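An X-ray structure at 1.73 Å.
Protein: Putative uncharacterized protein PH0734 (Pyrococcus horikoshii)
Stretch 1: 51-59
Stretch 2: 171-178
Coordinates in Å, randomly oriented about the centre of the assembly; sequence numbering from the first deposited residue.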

# COMPACT_ATOMS: atom_id res chain seq x y z
N GLU A 51 -15.41 5.57 8.17
CA GLU A 51 -14.59 6.76 8.26
C GLU A 51 -13.49 6.57 9.29
O GLU A 51 -13.74 6.11 10.40
CB GLU A 51 -15.44 7.98 8.63
CG GLU A 51 -14.65 9.28 8.69
CD GLU A 51 -15.51 10.49 9.03
OE1 GLU A 51 -16.31 10.91 8.17
OE2 GLU A 51 -15.37 11.02 10.15
N PHE A 52 -12.26 6.90 8.90
CA PHE A 52 -11.18 7.02 9.88
C PHE A 52 -11.08 8.48 10.33
O PHE A 52 -11.14 8.77 11.52
CB PHE A 52 -9.84 6.54 9.32
CG PHE A 52 -8.68 6.80 10.24
CD1 PHE A 52 -8.46 5.97 11.34
CD2 PHE A 52 -7.84 7.89 10.04
CE1 PHE A 52 -7.40 6.22 12.21
CE2 PHE A 52 -6.79 8.15 10.91
CZ PHE A 52 -6.57 7.31 12.00
N ASP A 53 -10.91 9.39 9.37
CA ASP A 53 -11.00 10.83 9.64
C ASP A 53 -11.59 11.57 8.44
O ASP A 53 -12.13 10.94 7.53
CB ASP A 53 -9.65 11.42 10.11
CG ASP A 53 -8.59 11.46 9.02
OD1 ASP A 53 -8.91 11.42 7.81
OD2 ASP A 53 -7.41 11.56 9.39
N LYS A 54 -11.49 12.90 8.43
CA LYS A 54 -12.20 13.70 7.43
C LYS A 54 -11.60 13.67 6.03
O LYS A 54 -12.22 14.15 5.07
CB LYS A 54 -12.40 15.14 7.92
CG LYS A 54 -13.14 15.24 9.26
CD LYS A 54 -14.45 14.47 9.25
CE LYS A 54 -15.04 14.39 10.65
NZ LYS A 54 -16.26 13.52 10.68
N THR A 55 -10.39 13.11 5.90
CA THR A 55 -9.79 12.95 4.58
C THR A 55 -9.54 11.47 4.25
O THR A 55 -9.08 11.15 3.15
CB THR A 55 -8.48 13.76 4.42
OG1 THR A 55 -7.48 13.25 5.31
CG2 THR A 55 -8.71 15.25 4.71
N THR A 56 -9.86 10.58 5.18
CA THR A 56 -9.44 9.17 5.09
C THR A 56 -10.56 8.19 5.40
O THR A 56 -11.18 8.25 6.47
CB THR A 56 -8.26 8.88 6.05
OG1 THR A 56 -7.26 9.90 5.90
CG2 THR A 56 -7.64 7.51 5.76
N GLU A 57 -10.80 7.27 4.47
CA GLU A 57 -11.79 6.22 4.67
C GLU A 57 -11.12 4.85 4.66
O GLU A 57 -10.06 4.69 4.06
CB GLU A 57 -12.86 6.26 3.58
CG GLU A 57 -13.77 7.49 3.62
CD GLU A 57 -14.47 7.69 2.29
OE1 GLU A 57 -13.77 7.96 1.29
OE2 GLU A 57 -15.71 7.58 2.25
N ILE A 58 -11.76 3.89 5.32
CA ILE A 58 -11.34 2.49 5.32
C ILE A 58 -12.38 1.69 4.53
O ILE A 58 -13.57 1.77 4.80
CB ILE A 58 -11.21 1.94 6.77
CG1 ILE A 58 -10.25 2.80 7.61
CG2 ILE A 58 -10.81 0.44 6.79
CD1 ILE A 58 -8.83 2.93 7.06
N ILE A 59 -11.91 0.94 3.53
CA ILE A 59 -12.80 0.12 2.73
C ILE A 59 -12.69 -1.33 3.20
O ILE A 59 -11.59 -1.89 3.22
CB ILE A 59 -12.46 0.19 1.22
CG1 ILE A 59 -12.43 1.65 0.72
CG2 ILE A 59 -13.44 -0.67 0.40
CD1 ILE A 59 -13.77 2.36 0.74
N ASP A 171 0.99 3.11 13.23
CA ASP A 171 0.26 4.38 13.27
C ASP A 171 -1.19 4.19 13.74
O ASP A 171 -1.59 3.07 14.10
CB ASP A 171 0.37 5.17 11.94
CG ASP A 171 -0.51 4.61 10.82
OD1 ASP A 171 -1.31 3.68 11.05
OD2 ASP A 171 -0.40 5.12 9.68
N LYS A 172 -1.97 5.26 13.76
CA LYS A 172 -3.33 5.19 14.29
C LYS A 172 -4.29 4.39 13.41
O LYS A 172 -5.19 3.73 13.91
CB LYS A 172 -3.86 6.59 14.59
CG LYS A 172 -3.32 7.19 15.89
CD LYS A 172 -3.81 6.40 17.10
CE LYS A 172 -3.09 6.81 18.38
NZ LYS A 172 -3.37 5.88 19.51
N ILE A 173 -4.08 4.45 12.09
CA ILE A 173 -4.85 3.62 11.16
C ILE A 173 -4.57 2.13 11.42
O ILE A 173 -5.50 1.31 11.47
CB ILE A 173 -4.54 3.98 9.69
CG1 ILE A 173 -5.01 5.41 9.39
CG2 ILE A 173 -5.22 2.99 8.73
CD1 ILE A 173 -4.52 6.00 8.06
N TRP A 174 -3.30 1.79 11.61
CA TRP A 174 -2.88 0.44 11.98
C TRP A 174 -3.58 -0.03 13.25
O TRP A 174 -4.11 -1.14 13.30
CB TRP A 174 -1.36 0.38 12.14
CG TRP A 174 -0.83 -0.93 12.64
CD1 TRP A 174 -0.54 -1.27 13.93
CD2 TRP A 174 -0.50 -2.09 11.84
NE1 TRP A 174 -0.06 -2.55 14.00
CE2 TRP A 174 -0.02 -3.08 12.73
CE3 TRP A 174 -0.57 -2.38 10.47
CZ2 TRP A 174 0.39 -4.34 12.29
CZ3 TRP A 174 -0.16 -3.64 10.04
CH2 TRP A 174 0.31 -4.60 10.95
N GLU A 175 -3.61 0.83 14.27
CA GLU A 175 -4.22 0.47 15.55
C GLU A 175 -5.66 -0.01 15.39
O GLU A 175 -6.07 -0.99 16.02
CB GLU A 175 -4.16 1.64 16.54
CG GLU A 175 -2.75 1.93 17.06
CD GLU A 175 -2.72 2.90 18.23
OE1 GLU A 175 -3.80 3.22 18.78
OE2 GLU A 175 -1.61 3.34 18.59
N VAL A 176 -6.42 0.67 14.54
CA VAL A 176 -7.85 0.38 14.37
C VAL A 176 -8.18 -0.63 13.26
O VAL A 176 -9.34 -1.03 13.12
CB VAL A 176 -8.71 1.67 14.19
CG1 VAL A 176 -8.50 2.62 15.37
CG2 VAL A 176 -8.41 2.36 12.86
N THR A 177 -7.18 -1.02 12.47
CA THR A 177 -7.40 -1.97 11.36
C THR A 177 -6.71 -3.33 11.53
O THR A 177 -7.10 -4.31 10.89
CB THR A 177 -6.96 -1.37 10.01
OG1 THR A 177 -5.59 -0.96 10.09
CG2 THR A 177 -7.85 -0.18 9.63
N ALA A 178 -5.68 -3.38 12.39
CA ALA A 178 -4.87 -4.60 12.55
C ALA A 178 -5.48 -5.61 13.51
O ALA A 178 -6.04 -5.25 14.55
CB ALA A 178 -3.46 -4.24 12.99

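A methylene of Ile 173 sits almost squarely on the ring of Phe 52: CG1 of Ile 173 lies 3.5 Å from the centroid of the Phe 52 ring and only 11° off its normal, a CH-pi contact over one face. The CA-to-CB bond of Phe 52 points toward the helix, and chi1 is t, near 174°. The same ring is used again at its edge, where CD1 of Phe 52 meets CG2 of Val 176 at 3.9 Å, and its tip packs against the aliphatic start of Lys 172, with CZ of Phe 52 3.8 Å from CB of Lys 172. One aromatic side chain thus touches three residues of the helix.

Ile 173 is the counterpart on the helix. Its CA-to-CB bond points sideways, yet the branched side chain still spans several neighbours: CD1 of Ile 173 reaches CG2 of Thr 56 at 4.2 Å, while CG2 of Ile 173 lies 4.0 Å from CD1 of Ile 58. That same CD1 of Ile 58 also comes within 4.2 Å of CG2 of Thr 177. The CA-to-CB bonds of Thr 56 and Ile 58, two apart in sequence, both point toward the helix, whereas Glu 57 between them is out of reach.

No hydrogen bond crosses the contact; its threonines present methyls to it, and their hydroxyls have other partners. OG1 of Thr 177 donates to O of Ile 173 at 2.7 Å, one turn back, and OG1 of Thr 56 donates to OD1 of Asp 53 at 2.9 Å and is also hydrogen-bonded elsewhere in the structure. Charge is likewise kept local: NZ of Lys 172 leads away to a salt bridge with OE1 of Glu 175, 2.8 Å distant. At the helix start, OD1 of Asp 171 caps N of Trp 174 at 2.8 Å, just ahead of the packing residues.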